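Local coordinates for DUF4393 domain-containing protein (Alcanivorax borkumensis, PDB 3H35) that is of unknown function but belongs to the abortive infection alpha family and may take part in bacterial defence against phage, at residues 46-49 / 50-54; 108-111 / 112-116; 123-126 / 127-130; 164-167 / 168-171. All coordinates share one frame; numbering follows the deposited sequence.

Contact 1. Residues 46-49 / 50-54; sequences LVER and HLASL
R49 and H50 lie side by side on helix 42-52 and point the same way, so the arginine can be followed outward along the imidazole. Its CB sits 3.2 Å from the backbone N of H50. CG stands anti to the backbone N (chi1 -176°), which carries it over one face of the H50 ring; the CG-to-centroid distance of 4.3 Å, almost on the ring normal, is a CH-pi contact. At chi3 the chain bends, and the guanidinium comes round to the NE2 corner of the ring, with the two planes 80° apart. There NH2 donates to H50 NE2 at 3.3 Å, the acceptor lying close to the guanidinium plane. NH1 continues beyond the helix to a salt bridge with E58 of the second subunit, the stronger polar partner of this arginine. The second ring nitrogen, ND1, is hydrogen-bonded to Q116, so both ring nitrogens have a partner and the ring's rotation is probably fixed.

One residue before the arginine, E48 bends at chi2 so that its carboxylate lies beside the methyl of A52, OE1 to CB 3.4 Å. The backbone widens here: V47 O accepts from both L51 N at 2.8 Å and A52 N at 3.0 Å. S53 then turns its OG onto R49 O, a short bond of 2.6 Å whose hydroxyl stands above the carbonyl plane. The i+5 bond from A52 N to V47 O marks a pi-type turn late in helix 42-52, and the S53 hydroxyl adds a side-chain bond just beyond it.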
ATOM      1  N   LEU A  46      18.417  -0.556   1.289  1.00 26.85           N
ATOM      2  CA  LEU A  46      17.220   0.194   1.662  1.00 26.18           C
ATOM      3  C   LEU A  46      17.101   1.444   0.811  1.00 26.79           C
ATOM      4  O   LEU A  46      16.031   1.707   0.253  1.00 25.61           O
ATOM      5  CB  LEU A  46      17.201   0.550   3.146  1.00 25.31           C
ATOM      6  CG  LEU A  46      16.884  -0.625   4.098  1.00 25.25           C
ATOM      7  CD1 LEU A  46      17.255  -0.262   5.529  1.00 24.48           C
ATOM      8  CD2 LEU A  46      15.460  -1.083   4.003  1.00 24.91           C
ATOM      9  N   VAL A  47      18.198   2.187   0.659  1.00 27.24           N
ATOM     10  CA  VAL A  47      18.130   3.406  -0.124  1.00 28.38           C
ATOM     11  C   VAL A  47      17.987   3.088  -1.625  1.00 28.88           C
ATOM     12  O   VAL A  47      17.229   3.786  -2.335  1.00 28.48           O
ATOM     13  CB  VAL A  47      19.299   4.408   0.152  1.00 29.56           C
ATOM     14  CG1 VAL A  47      19.413   4.729   1.679  1.00 27.85           C
ATOM     15  CG2 VAL A  47      20.575   3.879  -0.401  1.00 30.27           C
ATOM     16  N   GLU A  48      18.637   2.037  -2.125  1.00 28.48           N
ATOM     17  CA  GLU A  48      18.407   1.673  -3.534  1.00 30.16           C
ATOM     18  C   GLU A  48      16.948   1.377  -3.808  1.00 29.62           C
ATOM     19  O   GLU A  48      16.366   1.842  -4.779  1.00 29.13           O
ATOM     20  CB  GLU A  48      19.163   0.426  -3.937  1.00 31.01           C
ATOM     21  CG  GLU A  48      20.563   0.691  -4.340  1.00 37.87           C
ATOM     22  CD  GLU A  48      20.616   1.776  -5.416  1.00 45.95           C
ATOM     23  OE1 GLU A  48      20.046   1.511  -6.535  1.00 48.27           O
ATOM     24  OE2 GLU A  48      21.170   2.887  -5.097  1.00 46.49           O
ATOM     25  N   ARG A  49      16.400   0.537  -2.952  1.00 28.36           N
ATOM     26  CA  ARG A  49      15.081  -0.010  -3.138  1.00 28.60           C
ATOM     27  C   ARG A  49      13.977   1.054  -2.981  1.00 27.89           C
ATOM     28  O   ARG A  49      12.984   1.040  -3.692  1.00 28.33           O
ATOM     29  CB  ARG A  49      14.934  -1.105  -2.083  1.00 28.70           C
ATOM     30  CG  ARG A  49      13.742  -1.876  -2.098  1.00 29.68           C
ATOM     31  CD  ARG A  49      13.841  -2.999  -1.046  1.00 30.60           C
ATOM     32  NE  ARG A  49      13.494  -2.560   0.299  1.00 28.95           N
ATOM     33  CZ  ARG A  49      13.571  -3.348   1.364  1.00 26.54           C
ATOM     34  NH1 ARG A  49      14.060  -4.574   1.249  1.00 25.09           N
ATOM     35  NH2 ARG A  49      13.187  -2.898   2.549  1.00 27.67           N
ATOM     36  N   HIS A  50      14.136   1.979  -2.050  1.00 27.44           N
ATOM     37  CA  HIS A  50      13.081   2.933  -1.782  1.00 26.92           C
ATOM     38  C   HIS A  50      13.325   4.318  -2.357  1.00 27.42           C
ATOM     39  O   HIS A  50      12.366   5.003  -2.602  1.00 27.16           O
ATOM     40  CB  HIS A  50      12.797   3.030  -0.295  1.00 27.20           C
ATOM     41  CG  HIS A  50      12.303   1.746   0.288  1.00 27.55           C
ATOM     42  ND1 HIS A  50      11.144   1.137  -0.145  1.00 28.74           N
ATOM     43  CD2 HIS A  50      12.819   0.937   1.242  1.00 26.36           C
ATOM     44  CE1 HIS A  50      10.952   0.016   0.535  1.00 27.70           C
ATOM     45  NE2 HIS A  50      11.945  -0.118   1.397  1.00 27.48           N
ATOM     46  N   LEU A  51      14.577   4.733  -2.570  1.00 25.97           N
ATOM     47  CA  LEU A  51      14.856   6.109  -3.037  1.00 25.68           C
ATOM     48  C   LEU A  51      15.394   6.085  -4.470  1.00 25.68           C
ATOM     49  O   LEU A  51      14.911   6.830  -5.293  1.00 25.12           O
ATOM     50  CB  LEU A  51      15.860   6.870  -2.134  1.00 25.39           C
ATOM     51  CG  LEU A  51      15.408   7.151  -0.700  1.00 27.31           C
ATOM     52  CD1 LEU A  51      16.500   7.959   0.031  1.00 26.66           C
ATOM     53  CD2 LEU A  51      13.982   7.811  -0.678  1.00 26.40           C
ATOM     54  N   ALA A  52      16.357   5.220  -4.776  1.00 24.85           N
ATOM     55  CA  ALA A  52      16.953   5.218  -6.116  1.00 26.05           C
ATOM     56  C   ALA A  52      15.903   4.743  -7.109  1.00 26.52           C
ATOM     57  O   ALA A  52      15.936   5.155  -8.270  1.00 26.15           O
ATOM     58  CB  ALA A  52      18.214   4.324  -6.187  1.00 25.00           C
ATOM     59  N   SER A  53      14.948   3.932  -6.640  1.00 25.57           N
ATOM     60  CA  SER A  53      13.876   3.440  -7.514  1.00 25.63           C
ATOM     61  C   SER A  53      12.781   4.492  -7.804  1.00 25.35           C
ATOM     62  O   SER A  53      11.917   4.291  -8.639  1.00 25.94           O
ATOM     63  CB  SER A  53      13.228   2.210  -6.867  1.00 26.21           C
ATOM     64  OG  SER A  53      12.540   2.583  -5.674  1.00 26.25           O
ATOM     65  N   LEU A  54      12.772   5.608  -7.077  1.00 25.16           N
ATOM     66  CA  LEU A  54      11.836   6.673  -7.366  1.00 24.54           C
ATOM     67  C   LEU A  54      12.082   7.234  -8.773  1.00 24.42           C
ATOM     68  O   LEU A  54      13.214   7.282  -9.222  1.00 24.03           O
ATOM     69  CB  LEU A  54      11.997   7.792  -6.343  1.00 24.06           C
ATOM     70  CG  LEU A  54      11.616   7.489  -4.875  1.00 25.60           C
ATOM     71  CD1 LEU A  54      11.944   8.758  -4.034  1.00 22.25           C
ATOM     72  CD2 LEU A  54      10.107   7.086  -4.694  1.00 19.20           C
TER

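Contact 2. Residues 108-111 / 112-116; sequences LYLN and HLFAQ. With EDO (1,2-ethanediol), chain D.
The ring of F114 has the carbonyl oxygen of L110 at its edge, in the ring plane, with CD2 3.1 Å from O. Over one of its faces lies O2 of a bound 1,2-ethanediol, 3.4 Å from CG; R90 also makes a cation-pi contact with this ring. The second flat group, the imidazole of H112, carries CG of Q116 over one face, 3.7 Å above the plane and displaced toward the rim. The third, the amide of N111, swings out with CG anti to the backbone N (chi1 -164°). Its OD1 accepts from O1 of the diol at 2.6 Å, while ND2 donates to A115 O of the third subunit, so both ends of the amide are held. The diol, probably from the crystallisation liquor, is bound by R90 as well and spans the turn between N111 and F114.

L110 CD2 approaches F114 CE2 at 4.4 Å, an apolar i to i+4 pair. The backbone beneath is regular alpha-helix: L113 N to Y109 O measures 3.0 Å at 170°, and F114 N to L110 O 2.9 Å.

Helix 106-115 thus divides its faces. Y109 and L113 pack on helix 56-65, where Y109 OH bonds D57, whereas L110 and F114 rest on L162 of strand 156-164 and F114 reaches V119 and A121 of strand 119-123.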
ATOM      1  N   LEU A 108      -0.588  10.035  -9.385  1.00 26.11           N
ATOM      2  CA  LEU A 108       0.183   8.790  -9.448  1.00 25.93           C
ATOM      3  C   LEU A 108       1.400   8.830  -8.538  1.00 25.11           C
ATOM      4  O   LEU A 108       1.693   7.861  -7.806  1.00 22.75           O
ATOM      5  CB  LEU A 108       0.667   8.495 -10.867  1.00 27.18           C
ATOM      6  CG  LEU A 108      -0.349   7.876 -11.815  1.00 30.73           C
ATOM      7  CD1 LEU A 108       0.105   8.134 -13.317  1.00 29.18           C
ATOM      8  CD2 LEU A 108      -0.543   6.369 -11.488  1.00 31.20           C
ATOM      9  N   TYR A 109       2.104   9.965  -8.575  1.00 24.49           N
ATOM     10  CA  TYR A 109       3.296  10.111  -7.748  1.00 24.56           C
ATOM     11  C   TYR A 109       2.943  10.026  -6.283  1.00 24.60           C
ATOM     12  O   TYR A 109       3.644   9.388  -5.501  1.00 23.38           O
ATOM     13  CB  TYR A 109       3.971  11.447  -8.001  1.00 24.82           C
ATOM     14  CG  TYR A 109       4.540  11.641  -9.390  1.00 23.55           C
ATOM     15  CD1 TYR A 109       4.925  10.541 -10.189  1.00 23.92           C
ATOM     16  CD2 TYR A 109       4.739  12.922  -9.900  1.00 26.22           C
ATOM     17  CE1 TYR A 109       5.466  10.727 -11.458  1.00 22.78           C
ATOM     18  CE2 TYR A 109       5.300  13.127 -11.193  1.00 25.96           C
ATOM     19  CZ  TYR A 109       5.659  12.028 -11.959  1.00 25.29           C
ATOM     20  OH  TYR A 109       6.238  12.217 -13.208  1.00 25.33           O
ATOM     21  N   LEU A 110       1.880  10.721  -5.883  1.00 25.04           N
ATOM     22  CA  LEU A 110       1.479  10.693  -4.475  1.00 24.79           C
ATOM     23  C   LEU A 110       1.016   9.313  -4.040  1.00 24.91           C
ATOM     24  O   LEU A 110       1.305   8.872  -2.924  1.00 24.92           O
ATOM     25  CB  LEU A 110       0.415  11.723  -4.192  1.00 25.04           C
ATOM     26  CG  LEU A 110       0.859  13.188  -4.260  1.00 26.84           C
ATOM     27  CD1 LEU A 110      -0.365  14.146  -4.255  1.00 25.26           C
ATOM     28  CD2 LEU A 110       1.787  13.497  -3.105  1.00 27.41           C
ATOM     29  N   ASN A 111       0.335   8.585  -4.922  1.00 25.28           N
ATOM     30  CA  ASN A 111      -0.067   7.223  -4.578  1.00 24.23           C
ATOM     31  C   ASN A 111       1.161   6.376  -4.247  1.00 25.08           C
ATOM     32  O   ASN A 111       1.159   5.655  -3.277  1.00 25.15           O
ATOM     33  CB  ASN A 111      -0.814   6.550  -5.705  1.00 24.71           C
ATOM     34  CG  ASN A 111      -1.553   5.332  -5.234  1.00 25.97           C
ATOM     35  OD1 ASN A 111      -2.641   5.452  -4.657  1.00 28.85           O
ATOM     36  ND2 ASN A 111      -0.940   4.186  -5.371  1.00 25.25           N
ATOM     37  N   HIS A 112       2.210   6.490  -5.058  1.00 24.37           N
ATOM     38  CA  HIS A 112       3.451   5.771  -4.806  1.00 24.76           C
ATOM     39  C   HIS A 112       4.173   6.222  -3.518  1.00 24.11           C
ATOM     40  O   HIS A 112       4.589   5.380  -2.739  1.00 24.16           O
ATOM     41  CB  HIS A 112       4.402   5.941  -6.008  1.00 24.71           C
ATOM     42  CG  HIS A 112       5.655   5.102  -5.926  1.00 24.44           C
ATOM     43  ND1 HIS A 112       5.670   3.753  -6.191  1.00 22.69           N
ATOM     44  CD2 HIS A 112       6.925   5.432  -5.590  1.00 25.34           C
ATOM     45  CE1 HIS A 112       6.894   3.288  -6.042  1.00 22.84           C
ATOM     46  NE2 HIS A 112       7.678   4.288  -5.665  1.00 24.13           N
ATOM     47  N   LEU A 113       4.343   7.530  -3.309  1.00 23.37           N
ATOM     48  CA  LEU A 113       5.013   8.033  -2.097  1.00 24.21           C
ATOM     49  C   LEU A 113       4.285   7.574  -0.835  1.00 24.49           C
ATOM     50  O   LEU A 113       4.915   7.157   0.128  1.00 25.12           O
ATOM     51  CB  LEU A 113       5.117   9.572  -2.101  1.00 24.28           C
ATOM     52  CG  LEU A 113       6.053  10.153  -3.168  1.00 25.53           C
ATOM     53  CD1 LEU A 113       5.942  11.676  -3.207  1.00 23.86           C
ATOM     54  CD2 LEU A 113       7.512   9.687  -2.911  1.00 22.15           C
ATOM     55  N   PHE A 114       2.966   7.631  -0.855  1.00 24.20           N
ATOM     56  CA  PHE A 114       2.138   7.097   0.266  1.00 25.37           C
ATOM     57  C   PHE A 114       2.265   5.595   0.374  1.00 25.20           C
ATOM     58  O   PHE A 114       2.453   5.111   1.478  1.00 24.80           O
ATOM     59  CB  PHE A 114       0.635   7.500   0.200  1.00 24.61           C
ATOM     60  CG  PHE A 114       0.380   8.896   0.731  1.00 26.83           C
ATOM     61  CD1 PHE A 114       0.175   9.118   2.082  1.00 25.88           C
ATOM     62  CD2 PHE A 114       0.419   9.988  -0.116  1.00 25.44           C
ATOM     63  CE1 PHE A 114      -0.051  10.426   2.577  1.00 26.10           C
ATOM     64  CE2 PHE A 114       0.238  11.281   0.375  1.00 26.18           C
ATOM     65  CZ  PHE A 114      -0.011  11.489   1.735  1.00 25.78           C
ATOM     66  N   ALA A 115       2.195   4.867  -0.747  1.00 24.57           N
ATOM     67  CA  ALA A 115       2.189   3.390  -0.665  1.00 25.13           C
ATOM     68  C   ALA A 115       3.515   2.941  -0.073  1.00 24.81           C
ATOM     69  O   ALA A 115       3.576   1.928   0.642  1.00 24.61           O
ATOM     70  CB  ALA A 115       1.942   2.711  -2.024  1.00 24.61           C
ATOM     71  N   GLN A 116       4.567   3.707  -0.375  1.00 24.92           N
ATOM     72  CA  GLN A 116       5.920   3.397   0.096  1.00 24.60           C
ATOM     73  C   GLN A 116       6.210   3.901   1.543  1.00 24.37           C
ATOM     74  O   GLN A 116       7.289   3.672   2.069  1.00 24.69           O
ATOM     75  CB  GLN A 116       6.942   3.970  -0.881  1.00 24.90           C
ATOM     76  CG  GLN A 116       7.085   3.196  -2.152  1.00 24.87           C
ATOM     77  CD  GLN A 116       7.838   1.939  -1.922  1.00 26.41           C
ATOM     78  OE1 GLN A 116       9.053   1.968  -1.736  1.00 27.08           O
ATOM     79  NE2 GLN A 116       7.129   0.815  -1.905  1.00 21.84           N
TER
HETATM   80  C1  EDO D 184      -3.115   8.260  -2.611  1.00 54.35           C
HETATM   81  O1  EDO D 184      -3.845   7.542  -3.621  1.00 54.43           O
HETATM   82  C2  EDO D 184      -2.776   7.394  -1.416  1.00 51.78           C
HETATM   83  O2  EDO D 184      -2.803   8.216  -0.260  1.00 49.95           O

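Contact 3. Residues 123-126 / 127-130; sequences DFTE and SLRT
E126 and R129 form an i to i+3 salt bridge across the 3-10 turn that leads from strand 119-123 into helix 129-137, with L128 at the N-cap position.

The charged interaction is a side-on, two-point grip. R129 NE donates to E126 OE2 at 2.9 Å and a nearly straight 173°, with that oxygen in the guanidinium plane; NH2 donates to OE1 at 2.8 Å on its syn lone pair, although OE1 is tilted from the guanidinium plane. The carboxylate and guanidinium planes are 32° apart, so the pairing is twisted rather than flat. Bends in both chains, at chi2 of the glutamate (53°) and chi3 of the arginine, bring the groups together over the turn. R159 lies close to R129 NH1, and the carboxylate probably offsets that pairing of like charges.

The aromatic contact is an oblique one: F124 CZ sits over one face of the guanidinium, 3.7 Å from R129 NH2, and the planes are far from parallel. The ring in turn meets that of Y132 on the following helix.

Among the backbone bonds, L128 N reaches T125 O at 2.9 Å, closing the 3-10 turn, and R129 N reaches E126 O at 3.1 Å. T125 OG1 has its own partner in T161 on strand 156-164, which ties the loop to the sheet.

Van der Waals contacts are few and mostly at the surface. T125 CB meets L128 CD1 at 4.0 Å, and the methyl CG2 of T125 lies 3.3 Å from S127 OG.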
ATOM      1  N   ASP A 123      -3.757  17.169   9.252  1.00 33.19           N
ATOM      2  CA  ASP A 123      -4.914  18.048   9.077  1.00 34.16           C
ATOM      3  C   ASP A 123      -4.620  19.312   8.315  1.00 33.43           C
ATOM      4  O   ASP A 123      -3.472  19.766   8.217  1.00 32.16           O
ATOM      5  CB  ASP A 123      -5.472  18.487  10.433  1.00 35.73           C
ATOM      6  CG  ASP A 123      -6.366  17.454  11.052  1.00 41.28           C
ATOM      7  OD1 ASP A 123      -6.471  16.319  10.509  1.00 47.56           O
ATOM      8  OD2 ASP A 123      -6.960  17.785  12.101  1.00 48.92           O
ATOM      9  N   PHE A 124      -5.728  19.881   7.853  1.00 32.56           N
ATOM     10  CA  PHE A 124      -5.788  21.152   7.182  1.00 32.88           C
ATOM     11  C   PHE A 124      -4.829  22.145   7.799  1.00 31.42           C
ATOM     12  O   PHE A 124      -4.729  22.205   9.010  1.00 31.14           O
ATOM     13  CB  PHE A 124      -7.235  21.657   7.347  1.00 33.20           C
ATOM     14  CG  PHE A 124      -7.445  23.061   6.929  1.00 34.72           C
ATOM     15  CD1 PHE A 124      -7.534  23.387   5.593  1.00 39.31           C
ATOM     16  CD2 PHE A 124      -7.608  24.058   7.873  1.00 38.64           C
ATOM     17  CE1 PHE A 124      -7.758  24.698   5.188  1.00 40.32           C
ATOM     18  CE2 PHE A 124      -7.829  25.359   7.496  1.00 38.82           C
ATOM     19  CZ  PHE A 124      -7.893  25.689   6.143  1.00 41.29           C
ATOM     20  N   THR A 125      -4.127  22.913   6.968  1.00 30.78           N
ATOM     21  CA  THR A 125      -3.312  24.040   7.459  1.00 30.14           C
ATOM     22  C   THR A 125      -3.876  25.351   6.940  1.00 30.02           C
ATOM     23  O   THR A 125      -3.926  25.578   5.733  1.00 29.05           O
ATOM     24  CB  THR A 125      -1.829  23.893   7.041  1.00 30.02           C
ATOM     25  OG1 THR A 125      -1.346  22.664   7.569  1.00 29.40           O
ATOM     26  CG2 THR A 125      -0.982  25.065   7.579  1.00 29.09           C
ATOM     27  N   GLU A 126      -4.288  26.212   7.869  1.00 30.68           N
ATOM     28  CA  GLU A 126      -4.995  27.449   7.532  1.00 31.68           C
ATOM     29  C   GLU A 126      -4.198  28.305   6.551  1.00 32.33           C
ATOM     30  O   GLU A 126      -4.767  28.919   5.650  1.00 33.46           O
ATOM     31  CB  GLU A 126      -5.358  28.235   8.805  1.00 31.45           C
ATOM     32  CG  GLU A 126      -6.046  29.610   8.557  1.00 32.98           C
ATOM     33  CD  GLU A 126      -7.282  29.536   7.652  1.00 34.24           C
ATOM     34  OE1 GLU A 126      -8.078  28.594   7.802  1.00 35.45           O
ATOM     35  OE2 GLU A 126      -7.460  30.402   6.777  1.00 34.66           O
ATOM     36  N   SER A 127      -2.883  28.322   6.711  1.00 32.45           N
ATOM     37  CA  SER A 127      -2.015  29.162   5.879  1.00 32.52           C
ATOM     38  C   SER A 127      -1.909  28.674   4.439  1.00 32.12           C
ATOM     39  O   SER A 127      -1.529  29.426   3.558  1.00 31.95           O
ATOM     40  CB  SER A 127      -0.624  29.241   6.497  1.00 31.92           C
ATOM     41  OG  SER A 127      -0.011  27.980   6.368  1.00 33.12           O
ATOM     42  N   LEU A 128      -2.252  27.420   4.188  1.00 32.48           N
ATOM     43  CA  LEU A 128      -2.283  26.922   2.826  1.00 32.22           C
ATOM     44  C   LEU A 128      -3.628  27.158   2.086  1.00 32.31           C
ATOM     45  O   LEU A 128      -3.846  26.602   0.995  1.00 31.47           O
ATOM     46  CB  LEU A 128      -1.921  25.433   2.838  1.00 33.01           C
ATOM     47  CG  LEU A 128      -0.455  25.141   3.246  1.00 32.72           C
ATOM     48  CD1 LEU A 128      -0.224  23.647   3.359  1.00 32.05           C
ATOM     49  CD2 LEU A 128       0.491  25.718   2.255  1.00 33.59           C
ATOM     50  N   ARG A 129      -4.536  27.956   2.674  1.00 31.91           N
ATOM     51  CA  ARG A 129      -5.875  28.149   2.092  1.00 31.74           C
ATOM     52  C   ARG A 129      -5.861  28.442   0.561  1.00 31.33           C
ATOM     53  O   ARG A 129      -6.571  27.811  -0.237  1.00 29.62           O
ATOM     54  CB  ARG A 129      -6.656  29.242   2.838  1.00 31.77           C
ATOM     55  CG  ARG A 129      -8.121  29.314   2.424  1.00 31.77           C
ATOM     56  CD  ARG A 129      -8.950  30.242   3.328  1.00 33.99           C
ATOM     57  NE  ARG A 129      -9.248  29.699   4.670  1.00 33.73           N
ATOM     58  CZ  ARG A 129     -10.226  28.842   4.951  1.00 33.73           C
ATOM     59  NH1 ARG A 129     -11.023  28.369   4.005  1.00 33.36           N
ATOM     60  NH2 ARG A 129     -10.405  28.438   6.198  1.00 33.72           N
ATOM     61  N   THR A 130      -5.038  29.401   0.172  1.00 31.39           N
ATOM     62  CA  THR A 130      -4.927  29.772  -1.229  1.00 32.15           C
ATOM     63  C   THR A 130      -4.546  28.567  -2.083  1.00 31.92           C
ATOM     64  O   THR A 130      -5.181  28.321  -3.122  1.00 31.93           O
ATOM     65  CB  THR A 130      -3.911  30.887  -1.385  1.00 32.19           C
ATOM     66  OG1 THR A 130      -4.453  32.055  -0.768  1.00 34.51           O
ATOM     67  CG2 THR A 130      -3.639  31.180  -2.836  1.00 33.44           C
TER

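Contact 4. Residues 164-167 / 168-171; sequences ISPL and GRQL
S165 is the N-cap of helix 166-175: its OG accepts from G168 N at 2.9 Å, with an N-H...O angle of 164°. The hydroxyl lies between the backbone N and the carbonyl carbon (chi1 74°), which turns it back over the first turn. In the same first shell R169 N bonds S165 O at 2.9 Å, and the apolar I164 folds along the start of the helix, its CD1 3.8 Å from G168 C. Glycine at that point keeps the backbone close to the isoleucine.

Around this core R169 curls back over the preceding strand. Its chain bends at chi3 (-67°) and sets one face of the guanidinium over I164 CG2, which is 3.5 Å from NH2; S165 O lies over a face as well. The guanidinium is placed further by E147 of the second subunit, which forms a salt bridge with NH1.

The next shell fixes the cap itself. S165 OG is bonded to G117 O and the S165 backbone pairs with L118, so the hydroxyl both caps the helix and ties its start to the segment leading into strand 119-123. L171 packs against helix 42-52, one turn further on.

Two waters complete the link between the strand end and R169. Both donate to I164 O; water 2, 2.6 Å from that oxygen, accepts from R169 NH1 at 3.1 Å, and water 1 bonds NH2 only weakly.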
ATOM      1  N   ILE A 164       6.769  14.866   4.862  1.00 25.01           N
ATOM      2  CA  ILE A 164       7.629  13.697   4.927  1.00 24.53           C
ATOM      3  C   ILE A 164       7.297  12.885   6.178  1.00 24.63           C
ATOM      4  O   ILE A 164       6.972  13.450   7.212  1.00 25.66           O
ATOM      5  CB  ILE A 164       9.142  14.093   4.907  1.00 24.24           C
ATOM      6  CG1 ILE A 164      10.000  12.881   4.530  1.00 25.87           C
ATOM      7  CG2 ILE A 164       9.626  14.647   6.281  1.00 21.19           C
ATOM      8  CD1 ILE A 164      11.365  13.287   4.015  1.00 23.51           C
ATOM      9  N   SER A 165       7.337  11.569   6.055  1.00 25.25           N
ATOM     10  CA  SER A 165       7.120  10.654   7.187  1.00 25.41           C
ATOM     11  C   SER A 165       8.450  10.395   7.907  1.00 25.46           C
ATOM     12  O   SER A 165       9.513  10.644   7.351  1.00 24.95           O
ATOM     13  CB  SER A 165       6.586   9.322   6.680  1.00 25.22           C
ATOM     14  OG  SER A 165       7.599   8.547   6.047  1.00 22.52           O
ATOM     15  N   PRO A 166       8.394   9.858   9.126  1.00 25.69           N
ATOM     16  CA  PRO A 166       9.585   9.376   9.847  1.00 25.71           C
ATOM     17  C   PRO A 166      10.420   8.392   9.030  1.00 25.61           C
ATOM     18  O   PRO A 166      11.644   8.398   9.094  1.00 24.62           O
ATOM     19  CB  PRO A 166       8.990   8.654  11.054  1.00 26.61           C
ATOM     20  CG  PRO A 166       7.703   9.315  11.288  1.00 28.00           C
ATOM     21  CD  PRO A 166       7.171   9.660   9.905  1.00 27.66           C
ATOM     22  N   LEU A 167       9.749   7.540   8.255  1.00 25.45           N
ATOM     23  CA  LEU A 167      10.458   6.574   7.453  1.00 24.94           C
ATOM     24  C   LEU A 167      11.145   7.279   6.298  1.00 24.32           C
ATOM     25  O   LEU A 167      12.282   6.951   5.936  1.00 24.41           O
ATOM     26  CB  LEU A 167       9.497   5.486   6.962  1.00 24.77           C
ATOM     27  CG  LEU A 167       8.814   4.614   8.047  1.00 23.96           C
ATOM     28  CD1 LEU A 167       7.817   3.608   7.415  1.00 25.54           C
ATOM     29  CD2 LEU A 167       9.830   3.843   8.904  1.00 22.44           C
ATOM     30  N   GLY A 168      10.462   8.230   5.681  1.00 24.05           N
ATOM     31  CA  GLY A 168      11.089   8.984   4.597  1.00 24.42           C
ATOM     32  C   GLY A 168      12.298   9.773   5.114  1.00 24.41           C
ATOM     33  O   GLY A 168      13.356   9.844   4.468  1.00 23.70           O
ATOM     34  N   ARG A 169      12.176  10.287   6.327  1.00 24.77           N
ATOM     35  CA  ARG A 169      13.254  11.066   6.899  1.00 26.75           C
ATOM     36  C   ARG A 169      14.418  10.150   7.207  1.00 25.90           C
ATOM     37  O   ARG A 169      15.564  10.491   6.943  1.00 25.11           O
ATOM     38  CB  ARG A 169      12.746  11.782   8.139  1.00 27.85           C
ATOM     39  CG  ARG A 169      13.735  12.710   8.839  1.00 35.52           C
ATOM     40  CD  ARG A 169      13.072  13.290  10.153  1.00 43.91           C
ATOM     41  NE  ARG A 169      11.944  14.200   9.858  1.00 48.39           N
ATOM     42  CZ  ARG A 169      10.635  13.970  10.065  1.00 55.24           C
ATOM     43  NH1 ARG A 169      10.160  12.822  10.590  1.00 55.81           N
ATOM     44  NH2 ARG A 169       9.762  14.929   9.730  1.00 59.17           N
ATOM     45  N   GLN A 170      14.122   8.956   7.742  1.00 25.68           N
ATOM     46  CA  GLN A 170      15.166   8.016   8.092  1.00 24.09           C
ATOM     47  C   GLN A 170      15.894   7.598   6.842  1.00 24.24           C
ATOM     48  O   GLN A 170      17.117   7.569   6.826  1.00 22.63           O
ATOM     49  CB  GLN A 170      14.607   6.766   8.783  1.00 24.86           C
ATOM     50  CG  GLN A 170      15.694   5.746   9.145  1.00 24.76           C
ATOM     51  CD  GLN A 170      15.128   4.553   9.897  1.00 27.86           C
ATOM     52  OE1 GLN A 170      13.910   4.368   9.983  1.00 25.56           O
ATOM     53  NE2 GLN A 170      16.009   3.778  10.490  1.00 26.48           N
ATOM     54  N   LEU A 171      15.143   7.306   5.773  1.00 25.06           N
ATOM     55  CA  LEU A 171      15.783   6.926   4.486  1.00 25.21           C
ATOM     56  C   LEU A 171      16.625   8.068   3.881  1.00 25.64           C
ATOM     57  O   LEU A 171      17.757   7.849   3.381  1.00 24.35           O
ATOM     58  CB  LEU A 171      14.735   6.456   3.468  1.00 24.95           C
ATOM     59  CG  LEU A 171      14.228   5.022   3.711  1.00 25.38           C
ATOM     60  CD1 LEU A 171      12.926   4.852   2.949  1.00 20.39           C
ATOM     61  CD2 LEU A 171      15.369   4.008   3.340  1.00 20.62           C
TER
HETATM   62  O   HOH W   1       7.264  15.677   8.764  1.00 33.94           O
HETATM   63  O   HOH W   2       7.154  12.966   9.770  1.00 41.97           O

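How the contacts relate
Contact 4 is buried, contacts 1 and 2 are partly so, and contact 3 lies at the surface, its centre about 31 Å from that of contact 1 and across the middle of the chain. Helix 42-52 brings contact 1 against both contact 2, L54 CD2 to H112 CD2 3.7 Å, and contact 4, H50 CB to L171 CD1 3.7 Å; the nearest atoms of contacts 2 and 4 stay about 5 Å apart. These three touch other subunits, where R49, N111, R169 and Q170 find polar partners; contact 3 touches none. Chemically, a CH-pi pair and wide turn (1), regular helical bonds with an apolar pair (2) and a serine N-cap (4) contrast with contact 3's ion pair.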